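Local coordinates for protein fumarylacetoacetate hydrolase (Burkholderia xenovorans, PDB 5TI1) that probably hydrolyses fumarylacetoacetate to fumarate and acetoacetate, the last step of phenylalanine and tyrosine breakdown, with a metal ion bound in its site, at residues K24-S29 and R114-D119; G35-Q40 and G58-D63; E241-A246 and Q355-H360; A235-G240 and H359-G364. All coordinates share one frame; numbering follows the deposited sequence.

Contact 1: K24-S29 and R114-D119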
loop_
_atom_site.group_PDB
_atom_site.type_symbol
_atom_site.label_atom_id
_atom_site.label_comp_id
_atom_site.label_asym_id
_atom_site.label_seq_id
_atom_site.Cartn_x
_atom_site.Cartn_y
_atom_site.Cartn_z
ATOM N N LYS B 24 21.644 -22.723 -26.631
ATOM C CA LYS B 24 21.323 -23.771 -25.677
ATOM C C LYS B 24 22.357 -23.743 -24.561
ATOM O O LYS B 24 23.426 -23.139 -24.688
ATOM C CB LYS B 24 21.283 -25.162 -26.344
ATOM C CG LYS B 24 20.283 -25.283 -27.482
ATOM C CD LYS B 24 18.848 -25.152 -26.999
ATOM C CE LYS B 24 17.903 -24.868 -28.160
ATOM N NZ LYS B 24 16.498 -24.615 -27.727
ATOM N N SER B 25 22.035 -24.427 -23.466
ATOM C CA SER B 25 22.860 -24.442 -22.270
ATOM C C SER B 25 23.508 -25.803 -22.065
ATOM O O SER B 25 23.009 -26.834 -22.526
ATOM C CB SER B 25 22.027 -24.084 -21.029
ATOM O OG SER B 25 22.821 -24.116 -19.852
ATOM N N TRP B 26 24.633 -25.797 -21.351
ATOM C CA TRP B 26 25.188 -27.043 -20.842
ATOM C C TRP B 26 24.452 -27.548 -19.604
ATOM O O TRP B 26 24.770 -28.639 -19.119
ATOM C CB TRP B 26 26.681 -26.888 -20.537
ATOM C CG TRP B 26 27.016 -25.680 -19.741
ATOM C CD1 TRP B 26 27.440 -24.478 -20.221
ATOM C CD2 TRP B 26 26.967 -25.550 -18.318
ATOM N NE1 TRP B 26 27.656 -23.603 -19.185
ATOM C CE2 TRP B 26 27.365 -24.235 -18.005
ATOM C CE3 TRP B 26 26.614 -26.412 -17.279
ATOM C CZ2 TRP B 26 27.430 -23.768 -16.697
ATOM C CZ3 TRP B 26 26.674 -25.943 -15.980
ATOM C CH2 TRP B 26 27.078 -24.633 -15.700
ATOM N N VAL B 27 23.498 -26.783 -19.074
ATOM C CA VAL B 27 22.517 -27.316 -18.123
ATOM C C VAL B 27 21.455 -28.009 -18.972
ATOM O O VAL B 27 20.621 -27.347 -19.588
ATOM C CB VAL B 27 21.914 -26.220 -17.238
ATOM C CG1 VAL B 27 20.947 -26.817 -16.216
ATOM C CG2 VAL B 27 23.014 -25.415 -16.548
ATOM N N GLU B 28 21.498 -29.342 -19.041
ATOM C CA GLU B 28 20.694 -30.032 -20.047
ATOM C C GLU B 28 19.201 -29.830 -19.819
ATOM O O GLU B 28 18.442 -29.648 -20.779
ATOM C CB GLU B 28 21.026 -31.526 -20.087
ATOM C CG GLU B 28 20.382 -32.242 -21.274
ATOM C CD GLU B 28 20.747 -31.608 -22.622
ATOM O OE1 GLU B 28 21.936 -31.275 -22.833
ATOM O OE2 GLU B 28 19.839 -31.438 -23.470
ATOM N N SER B 29 18.752 -29.872 -18.557
ATOM C CA SER B 29 17.339 -29.630 -18.282
ATOM C C SER B 29 16.872 -28.292 -18.862
ATOM O O SER B 29 15.696 -28.134 -19.205
ATOM C CB SER B 29 17.078 -29.692 -16.773
ATOM O OG SER B 29 17.894 -28.779 -16.059
ATOM N N ARG B 114 26.226 -15.942 -21.449
ATOM C CA ARG B 114 27.517 -16.447 -21.903
ATOM C C ARG B 114 27.953 -17.655 -21.075
ATOM O O ARG B 114 28.270 -18.717 -21.626
ATOM C CB ARG B 114 28.565 -15.330 -21.838
ATOM N N LEU B 115 27.934 -17.522 -19.745
ATOM C CA LEU B 115 28.451 -18.576 -18.877
ATOM C C LEU B 115 27.615 -19.845 -18.946
ATOM O O LEU B 115 28.147 -20.944 -18.760
ATOM C CB LEU B 115 28.523 -18.085 -17.435
ATOM C CG LEU B 115 29.636 -17.100 -17.096
ATOM C CD1 LEU B 115 29.325 -16.372 -15.807
ATOM C CD2 LEU B 115 30.973 -17.816 -16.991
ATOM N N LEU B 116 26.318 -19.726 -19.198
ATOM C CA LEU B 116 25.470 -20.904 -19.280
ATOM C C LEU B 116 25.440 -21.513 -20.671
ATOM O O LEU B 116 24.867 -22.592 -20.841
ATOM C CB LEU B 116 24.045 -20.560 -18.847
ATOM C CG LEU B 116 23.878 -20.181 -17.376
ATOM C CD1 LEU B 116 22.470 -19.675 -17.137
ATOM C CD2 LEU B 116 24.186 -21.393 -16.490
ATOM N N SER B 117 26.052 -20.858 -21.654
ATOM C CA SER B 117 26.018 -21.335 -23.028
ATOM C C SER B 117 26.838 -22.607 -23.189
ATOM O O SER B 117 27.933 -22.739 -22.635
ATOM C CB SER B 117 26.537 -20.255 -23.978
ATOM O OG SER B 117 25.751 -19.090 -23.848
ATOM N N ARG B 118 26.297 -23.531 -23.982
ATOM C CA ARG B 118 26.896 -24.853 -24.152
ATOM C C ARG B 118 28.316 -24.783 -24.701
ATOM O O ARG B 118 29.137 -25.661 -24.405
ATOM C CB ARG B 118 25.992 -25.682 -25.058
ATOM C CG ARG B 118 26.677 -26.509 -26.089
ATOM C CD ARG B 118 25.628 -27.093 -26.988
ATOM N NE ARG B 118 24.637 -27.829 -26.214
ATOM C CZ ARG B 118 23.554 -28.389 -26.738
ATOM N NH1 ARG B 118 22.700 -29.043 -25.959
ATOM N NH2 ARG B 118 23.329 -28.292 -28.045
ATOM N N ASP B 119 28.631 -23.746 -25.474
ATOM C CA ASP B 119 29.955 -23.582 -26.055
ATOM C C ASP B 119 30.927 -22.847 -25.138
ATOM O O ASP B 119 32.083 -22.647 -25.523
ATOM C CB ASP B 119 29.843 -22.846 -27.392
ATOM C CG ASP B 119 29.025 -23.618 -28.410
ATOM O OD1 ASP B 119 29.342 -24.802 -28.662
ATOM O OD2 ASP B 119 28.056 -23.044 -28.947
#
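A single beta bridge between S25 and S117 joins the N-terminal loop 24-29 to the C-terminal end of helix 102-116, in the N-terminal region of this FAH-family protein, and an ST turn at S25 shapes the loop. The carbonyls of the last helical turn serve as acceptors. L116 O takes two donors: S25 OG, 2.7 Å away on a lone pair, and W26 N, farther off at 3.3 Å. S25 OG, anti to the backbone N (chi1 179°), also accepts from V27 N, which closes the ST turn, so this buried hydroxyl is used as both donor and acceptor. W26 takes the crowded chi1 position, between its backbone N and carbonyl carbon, and turns the ring edge to the helix end: NE1 reaches L115 O at 2.7 Å, nearly in the ring plane. L116 CD2 lies 4.0 Å from W26 CZ2 and also meets V27 CG2, while L134 of strand 134-136 packs on both W26 and V27. Past the helix end, R118 N donates to K24 O over 3.0 Å. The R118 side chain bends back at chi3 (-55°), bringing its guanidinium into a long salt bridge with E28 and placing K24 CB over the guanidinium centre, 4.0 Å from R118 CZ.

Contact 2: G35-Q40 and G58-D63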
loop_
_atom_site.group_PDB
_atom_site.type_symbol
_atom_site.label_atom_id
_atom_site.label_comp_id
_atom_site.label_asym_id
_atom_site.label_seq_id
_atom_site.Cartn_x
_atom_site.Cartn_y
_atom_site.Cartn_z
ATOM N N GLY B 35 10.182 -26.854 -20.985
ATOM C CA GLY B 35 10.538 -26.291 -19.701
ATOM C C GLY B 35 10.450 -24.777 -19.703
ATOM O O GLY B 35 10.666 -24.112 -20.721
ATOM N N ASP B 36 10.131 -24.222 -18.533
ATOM C CA ASP B 36 9.978 -22.775 -18.417
ATOM C C ASP B 36 11.319 -22.051 -18.478
ATOM O O ASP B 36 11.386 -20.913 -18.960
ATOM C CB ASP B 36 9.261 -22.416 -17.108
ATOM C CG ASP B 36 7.758 -22.649 -17.175
ATOM O OD1 ASP B 36 7.167 -22.519 -18.270
ATOM O OD2 ASP B 36 7.160 -22.965 -16.127
ATOM N N PHE B 37 12.387 -22.682 -18.000
ATOM C CA PHE B 37 13.616 -21.957 -17.719
ATOM C C PHE B 37 14.704 -22.241 -18.752
ATOM O O PHE B 37 15.802 -22.705 -18.426
ATOM C CB PHE B 37 14.038 -22.285 -16.293
ATOM C CG PHE B 37 12.923 -22.062 -15.304
ATOM C CD1 PHE B 37 12.300 -20.822 -15.227
ATOM C CD2 PHE B 37 12.458 -23.096 -14.500
ATOM C CE1 PHE B 37 11.253 -20.607 -14.344
ATOM C CE2 PHE B 37 11.410 -22.888 -13.606
ATOM C CZ PHE B 37 10.812 -21.642 -13.527
ATOM N N SER B 38 14.382 -21.951 -20.007
ATOM C CA SER B 38 15.340 -22.003 -21.101
ATOM C C SER B 38 16.479 -21.023 -20.849
ATOM O O SER B 38 16.357 -20.081 -20.065
ATOM C CB SER B 38 14.645 -21.641 -22.411
ATOM O OG SER B 38 13.889 -20.445 -22.218
ATOM N N ILE B 39 17.593 -21.223 -21.561
ATOM C CA ILE B 39 18.686 -20.260 -21.448
ATOM C C ILE B 39 18.239 -18.881 -21.912
ATOM O O ILE B 39 18.874 -17.876 -21.578
ATOM C CB ILE B 39 19.928 -20.742 -22.230
ATOM C CG1 ILE B 39 21.190 -20.035 -21.727
ATOM C CG2 ILE B 39 19.732 -20.534 -23.719
ATOM C CD1 ILE B 39 22.457 -20.424 -22.473
ATOM N N GLN B 40 17.141 -18.808 -22.668
ATOM C CA GLN B 40 16.613 -17.527 -23.115
ATOM C C GLN B 40 15.849 -16.795 -22.019
ATOM O O GLN B 40 15.581 -15.596 -22.162
ATOM C CB GLN B 40 15.704 -17.728 -24.334
ATOM C CG GLN B 40 16.437 -18.089 -25.631
ATOM C CD GLN B 40 16.796 -19.559 -25.732
ATOM O OE1 GLN B 40 16.438 -20.359 -24.864
ATOM N NE2 GLN B 40 17.498 -19.927 -26.805
ATOM N N GLY B 58 18.969 -15.523 -7.007
ATOM C CA GLY B 58 19.164 -16.664 -7.867
ATOM C C GLY B 58 18.557 -16.428 -9.234
ATOM O O GLY B 58 17.661 -15.602 -9.415
ATOM N N VAL B 59 19.074 -17.170 -10.205
ATOM C CA VAL B 59 18.535 -17.176 -11.556
ATOM C C VAL B 59 18.209 -18.617 -11.921
ATOM O O VAL B 59 19.072 -19.497 -11.827
ATOM C CB VAL B 59 19.517 -16.546 -12.566
ATOM C CG1 VAL B 59 19.026 -16.748 -13.988
ATOM C CG2 VAL B 59 19.680 -15.065 -12.280
ATOM N N ALA B 60 16.964 -18.857 -12.328
ATOM C CA ALA B 60 16.552 -20.204 -12.704
ATOM C C ALA B 60 17.137 -20.588 -14.056
ATOM O O ALA B 60 17.155 -19.790 -15.001
ATOM C CB ALA B 60 15.031 -20.310 -12.756
ATOM N N ILE B 61 17.613 -21.824 -14.144
ATOM C CA ILE B 61 18.064 -22.387 -15.410
ATOM C C ILE B 61 17.760 -23.883 -15.373
ATOM O O ILE B 61 18.207 -24.599 -14.467
ATOM C CB ILE B 61 19.554 -22.075 -15.660
ATOM C CG1 ILE B 61 19.975 -22.535 -17.058
ATOM C CG2 ILE B 61 20.452 -22.623 -14.549
ATOM C CD1 ILE B 61 19.445 -21.637 -18.153
ATOM N N GLY B 62 16.947 -24.349 -16.322
ATOM C CA GLY B 62 16.478 -25.723 -16.267
ATOM C C GLY B 62 15.804 -25.993 -14.939
ATOM O O GLY B 62 15.064 -25.154 -14.408
ATOM N N ASP B 63 16.087 -27.163 -14.367
ATOM C CA ASP B 63 15.558 -27.517 -13.057
ATOM C C ASP B 63 16.462 -27.048 -11.912
ATOM O O ASP B 63 16.296 -27.499 -10.777
ATOM C CB ASP B 63 15.304 -29.033 -12.980
ATOM C CG ASP B 63 16.566 -29.863 -13.165
ATOM O OD1 ASP B 63 17.677 -29.292 -13.149
ATOM O OD2 ASP B 63 16.450 -31.101 -13.332
HETATM O O HOH W 1 16.103 -19.564 -17.176
#
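F37 stands with its ring between the A60 methyl and the D36 methylene: A60 CB lies over one face, 3.9 Å from the ring centroid in a CH-pi contact, and CB of the preceding residue, D36, covers the opposite face. A60 CB is displaced toward the rim, closest to F37 CD1 and CG at 3.7 Å. Having CG anti to the carbonyl carbon (chi1 -52°) directs the ring at the end of strand 56-61, where G62 O meets its edge, 3.3 Å from F37 CD2. The backbone is held at the same place: G62 N donates to F37 O over 2.9 Å, almost straight at 170° and on a carbonyl lone pair. G62 has a positive phi, which suits glycine where the chain leaves the strand. Alongside, I61 starts out pointing away, but its chi2 of 74° swings CD1 back to I39 CA at 3.7 Å. A water donates to both S38 O and A60 O, bridging the backbones beside the direct bond. The loop 35-40 is thereby laid against an inner strand of the five-stranded antiparallel sheet; helix 102-116 places L116 on both I39 and I61, and W289 of strand 284-292 meets F37 edge-to-face.

Contact 3: E241-A246 and Q355-H360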
loop_
_atom_site.group_PDB
_atom_site.type_symbol
_atom_site.label_atom_id
_atom_site.label_comp_id
_atom_site.label_asym_id
_atom_site.label_seq_id
_atom_site.Cartn_x
_atom_site.Cartn_y
_atom_site.Cartn_z
ATOM N N GLU B 241 5.547 14.030 -10.622
ATOM C CA GLU B 241 6.199 13.951 -11.932
ATOM C C GLU B 241 5.663 12.755 -12.710
ATOM O O GLU B 241 6.174 11.631 -12.573
ATOM C CB GLU B 241 7.715 13.861 -11.779
ATOM C CG GLU B 241 8.355 15.160 -11.283
ATOM C CD GLU B 241 9.880 15.141 -11.323
ATOM O OE1 GLU B 241 10.496 16.103 -10.807
ATOM O OE2 GLU B 241 10.457 14.175 -11.872
ATOM N N PRO B 242 4.644 12.952 -13.547
ATOM C CA PRO B 242 4.056 11.825 -14.289
ATOM C C PRO B 242 5.072 11.089 -15.157
ATOM O O PRO B 242 6.061 11.664 -15.615
ATOM C CB PRO B 242 2.985 12.499 -15.153
ATOM C CG PRO B 242 2.639 13.751 -14.407
ATOM C CD PRO B 242 3.935 14.216 -13.804
ATOM N N VAL B 243 4.811 9.797 -15.383
ATOM C CA VAL B 243 5.539 8.990 -16.364
ATOM C C VAL B 243 4.724 8.965 -17.650
ATOM O O VAL B 243 3.545 8.591 -17.630
ATOM C CB VAL B 243 5.780 7.562 -15.853
ATOM C CG1 VAL B 243 6.548 6.747 -16.891
ATOM C CG2 VAL B 243 6.516 7.587 -14.535
ATOM N N THR B 244 5.333 9.375 -18.767
ATOM C CA THR B 244 4.599 9.378 -20.025
ATOM C C THR B 244 4.408 7.950 -20.519
ATOM O O THR B 244 5.136 7.021 -20.141
ATOM C CB THR B 244 5.299 10.218 -21.112
ATOM O OG1 THR B 244 6.507 9.575 -21.538
ATOM C CG2 THR B 244 5.620 11.633 -20.605
ATOM N N CYS B 245 3.392 7.775 -21.362
ATOM C CA CYS B 245 3.098 6.438 -21.859
ATOM C C CYS B 245 4.274 5.890 -22.649
ATOM O O CYS B 245 4.641 4.718 -22.502
ATOM C CB CYS B 245 1.831 6.460 -22.708
ATOM S SG CYS B 245 1.159 4.824 -22.982
ATOM N N ALA B 246 4.894 6.737 -23.476
ATOM C CA ALA B 246 6.034 6.301 -24.274
ATOM C C ALA B 246 7.223 5.909 -23.404
ATOM O O ALA B 246 8.025 5.053 -23.801
ATOM C CB ALA B 246 6.434 7.404 -25.257
ATOM N N GLN B 355 0.214 1.854 -20.546
ATOM C CA GLN B 355 -0.925 2.726 -20.308
ATOM C C GLN B 355 -1.306 2.732 -18.836
ATOM O O GLN B 355 -1.645 3.784 -18.280
ATOM C CB GLN B 355 -2.094 2.292 -21.185
ATOM C CG GLN B 355 -1.828 2.535 -22.667
ATOM C CD GLN B 355 -2.929 2.000 -23.549
ATOM O OE1 GLN B 355 -3.433 0.888 -23.335
ATOM N NE2 GLN B 355 -3.312 2.783 -24.555
ATOM N N GLN B 356 -1.238 1.567 -18.188
ATOM C CA GLN B 356 -1.582 1.479 -16.776
ATOM C C GLN B 356 -0.654 2.343 -15.935
ATOM O O GLN B 356 -1.106 3.088 -15.063
ATOM C CB GLN B 356 -1.538 0.018 -16.320
ATOM C CG GLN B 356 -2.661 -0.836 -16.897
ATOM C CD GLN B 356 -2.434 -2.325 -16.681
ATOM O OE1 GLN B 356 -1.297 -2.779 -16.569
ATOM N NE2 GLN B 356 -3.521 -3.089 -16.624
ATOM N N LEU B 357 0.655 2.250 -16.181
ATOM C CA LEU B 357 1.608 3.056 -15.424
ATOM C C LEU B 357 1.434 4.541 -15.730
ATOM O O LEU B 357 1.498 5.386 -14.824
ATOM C CB LEU B 357 3.031 2.609 -15.740
ATOM C CG LEU B 357 4.140 3.248 -14.911
ATOM C CD1 LEU B 357 3.930 2.951 -13.413
ATOM C CD2 LEU B 357 5.498 2.760 -15.417
ATOM N N ALA B 358 1.204 4.870 -17.001
ATOM C CA ALA B 358 0.967 6.258 -17.385
ATOM C C ALA B 358 -0.228 6.826 -16.635
ATOM O O ALA B 358 -0.154 7.916 -16.051
ATOM C CB ALA B 358 0.755 6.346 -18.896
ATOM N N HIS B 359 -1.329 6.077 -16.600
ATOM C CA HIS B 359 -2.485 6.536 -15.844
ATOM C C HIS B 359 -2.196 6.565 -14.345
ATOM O O HIS B 359 -2.590 7.515 -13.658
ATOM C CB HIS B 359 -3.692 5.658 -16.144
ATOM C CG HIS B 359 -4.931 6.098 -15.438
ATOM N ND1 HIS B 359 -5.644 7.214 -15.817
ATOM C CD2 HIS B 359 -5.563 5.596 -14.351
ATOM C CE1 HIS B 359 -6.676 7.366 -15.007
ATOM N NE2 HIS B 359 -6.649 6.400 -14.108
ATOM N N HIS B 360 -1.499 5.545 -13.826
ATOM C CA HIS B 360 -1.168 5.503 -12.400
ATOM C C HIS B 360 -0.496 6.795 -11.935
ATOM O O HIS B 360 -0.754 7.276 -10.827
ATOM C CB HIS B 360 -0.256 4.310 -12.103
ATOM C CG HIS B 360 -0.286 3.860 -10.671
ATOM N ND1 HIS B 360 -0.493 4.726 -9.617
ATOM C CD2 HIS B 360 -0.144 2.628 -10.122
ATOM C CE1 HIS B 360 -0.473 4.047 -8.482
ATOM N NE2 HIS B 360 -0.260 2.773 -8.760
HETATM O O HOH W 2 1.314 9.863 -16.889
#
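Apolar contacts carry most of this joint, which has no direct hydrogen bond between 241-246 and 355-360. A358, on the side of helix 353-362, sets CB against the backbone and side chain of C245, 3.8 Å from C245 CA and 4.0 Å from C245 CB; with so small a methyl between them, C245 CA and A358 CA are 5.0 Å apart. C245 SG, anti to its backbone N (chi1 -164°), runs across to the second methylene of Q355, 3.8 Å from Q355 CG. Beyond that carbon the Q355 chain extends away, its amide bonded to L314 O and other groups. V243 points at the helix and only loosely meets L357, CG1 to CD2 at 4.4 Å. Polar contact is made through the backbone: A358 CA gives a CA-H...O contact to V243 O at 3.5 Å, and one water donates to both V243 O (2.7 Å) and A358 O (2.6 Å), linking loop and helix. T244 adds a cap to its own chain, with OG1 accepting from D247 N. This is the N-capped start of the short, weakly bonded helix 245-248 packed against a longer helix, which Q356 and L357 also rest on strand 223-233 of the mixed sheet.

Contact 4: A235-G240 and H359-G364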
loop_
_atom_site.group_PDB
_atom_site.type_symbol
_atom_site.label_atom_id
_atom_site.label_comp_id
_atom_site.label_asym_id
_atom_site.label_seq_id
_atom_site.Cartn_x
_atom_site.Cartn_y
_atom_site.Cartn_z
ATOM N N ALA B 235 12.322 1.177 -12.084
ATOM C CA ALA B 235 12.744 2.557 -11.883
ATOM C C ALA B 235 11.514 3.359 -11.487
ATOM O O ALA B 235 10.472 3.270 -12.145
ATOM C CB ALA B 235 13.399 3.137 -13.153
ATOM N N GLY B 236 11.630 4.127 -10.410
ATOM C CA GLY B 236 10.492 4.841 -9.881
ATOM C C GLY B 236 10.300 6.164 -10.594
ATOM O O GLY B 236 10.916 6.452 -11.621
ATOM N N ASN B 237 9.398 6.972 -10.040
ATOM C CA ASN B 237 9.232 8.345 -10.492
ATOM C C ASN B 237 8.963 9.221 -9.274
ATOM O O ASN B 237 8.416 8.756 -8.267
ATOM C CB ASN B 237 8.110 8.472 -11.537
ATOM C CG ASN B 237 6.726 8.219 -10.952
ATOM O OD1 ASN B 237 6.402 7.107 -10.549
ATOM N ND2 ASN B 237 5.901 9.260 -10.911
ATOM N N ALA B 238 9.382 10.484 -9.362
ATOM C CA ALA B 238 9.250 11.399 -8.229
ATOM C C ALA B 238 7.802 11.837 -8.052
ATOM O O ALA B 238 7.015 11.865 -8.999
ATOM C CB ALA B 238 10.151 12.627 -8.415
ATOM N N LEU B 239 7.442 12.168 -6.818
ATOM C CA LEU B 239 6.084 12.614 -6.545
ATOM C C LEU B 239 5.800 13.909 -7.299
ATOM O O LEU B 239 6.605 14.846 -7.269
ATOM C CB LEU B 239 5.896 12.808 -5.040
ATOM C CG LEU B 239 4.496 13.070 -4.510
ATOM C CD1 LEU B 239 3.566 11.924 -4.826
ATOM C CD2 LEU B 239 4.578 13.295 -3.010
ATOM N N GLY B 240 4.654 13.958 -7.984
ATOM C CA GLY B 240 4.309 15.104 -8.798
ATOM C C GLY B 240 4.787 15.058 -10.234
ATOM O O GLY B 240 4.447 15.965 -11.007
ATOM N N HIS B 359 -1.329 6.077 -16.600
ATOM C CA HIS B 359 -2.485 6.536 -15.844
ATOM C C HIS B 359 -2.196 6.565 -14.345
ATOM O O HIS B 359 -2.590 7.515 -13.658
ATOM C CB HIS B 359 -3.692 5.658 -16.144
ATOM C CG HIS B 359 -4.931 6.098 -15.438
ATOM N ND1 HIS B 359 -5.644 7.214 -15.817
ATOM C CD2 HIS B 359 -5.563 5.596 -14.351
ATOM C CE1 HIS B 359 -6.676 7.366 -15.007
ATOM N NE2 HIS B 359 -6.649 6.400 -14.108
ATOM N N HIS B 360 -1.499 5.545 -13.826
ATOM C CA HIS B 360 -1.168 5.503 -12.400
ATOM C C HIS B 360 -0.496 6.795 -11.935
ATOM O O HIS B 360 -0.754 7.276 -10.827
ATOM C CB HIS B 360 -0.256 4.310 -12.103
ATOM C CG HIS B 360 -0.286 3.860 -10.671
ATOM N ND1 HIS B 360 -0.493 4.726 -9.617
ATOM C CD2 HIS B 360 -0.144 2.628 -10.122
ATOM C CE1 HIS B 360 -0.473 4.047 -8.482
ATOM N NE2 HIS B 360 -0.260 2.773 -8.760
ATOM N N THR B 361 0.364 7.372 -12.770
ATOM C CA THR B 361 1.167 8.523 -12.379
ATOM C C THR B 361 0.695 9.847 -12.978
ATOM O O THR B 361 1.304 10.887 -12.692
ATOM C CB THR B 361 2.633 8.280 -12.765
ATOM O OG1 THR B 361 2.752 8.244 -14.200
ATOM C CG2 THR B 361 3.111 6.952 -12.185
ATOM N N VAL B 362 -0.374 9.851 -13.786
ATOM C CA VAL B 362 -0.723 11.055 -14.536
ATOM C C VAL B 362 -1.107 12.199 -13.604
ATOM O O VAL B 362 -0.939 13.378 -13.948
ATOM C CB VAL B 362 -1.848 10.757 -15.545
ATOM C CG1 VAL B 362 -3.166 10.513 -14.826
ATOM C CG2 VAL B 362 -1.975 11.910 -16.546
ATOM N N SER B 363 -1.624 11.883 -12.423
ATOM C CA SER B 363 -2.015 12.888 -11.450
ATOM C C SER B 363 -0.904 13.210 -10.460
ATOM O O SER B 363 -1.105 14.049 -9.575
ATOM C CB SER B 363 -3.277 12.431 -10.707
ATOM O OG SER B 363 -4.417 12.552 -11.556
ATOM N N GLY B 364 0.264 12.582 -10.599
ATOM C CA GLY B 364 1.416 12.898 -9.781
ATOM C C GLY B 364 1.824 11.826 -8.786
ATOM O O GLY B 364 2.808 12.030 -8.065
#
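Two glycines with positive phi bring the chains together: G240 (phi 89°) in the loop after strand 223-233 and G364 (phi 111°), the first residue to leave helical geometry at the end of helix 353-362. Their CA atoms are 3.8 Å apart. One bond joins the backbones, G240 N to G364 O at 2.7 Å, nearly linear at 170° and aimed at a carbonyl lone pair. With no side chain on either glycine, the two CA atoms approach directly. G364 N in turn bonds back to T361 O. L239 starts out away from the helix, CG anti to the backbone N, yet its CD1 comes over to G364 O at 3.3 Å. Three residues before G240, N237 points at the helix from the crowded chi1 position, and the T361 methyl touches its amide obliquely: T361 CG2 lies 3.7 Å from N237 OD1 and 3.8 Å from N237 ND2. The polar ends look elsewhere. N237 OD1 bonds T367 OG1 and N237 ND2 bonds E241 O and C365 O, while T361 OG1 bonds V243 N and L357 O. The loop 235-240, which leads from strand 223-233 to helix 245-248, thus flanks the C-terminal end of helix 353-362 next to the second subunit, whose F282 packs on L239 and whose N204 O bonds S363 OG.

Overall arrangement
The four contacts form two separate pairs. Contacts 1 and 2 lie in the N-terminal region, centres 10 Å apart, with contact 2 nested inside the loop that contact 1 closes; S29 OG probably bonds D63 N between them, and helix 102-116 ends in contact 1 and packs L116 against contact 2. Contacts 3 and 4 come later in the chain, in the C-terminal FAA hydrolase region, centres 7 Å apart. They share H359 and H360 on helix 353-362, and P242 packs on T361 and V362 between them. Both touch the second subunit, so this pair sits by the dimer interface. The two pairs are 32 to 41 Å apart between centres and do not touch. All four lie away from the metal site and the likely substrate site.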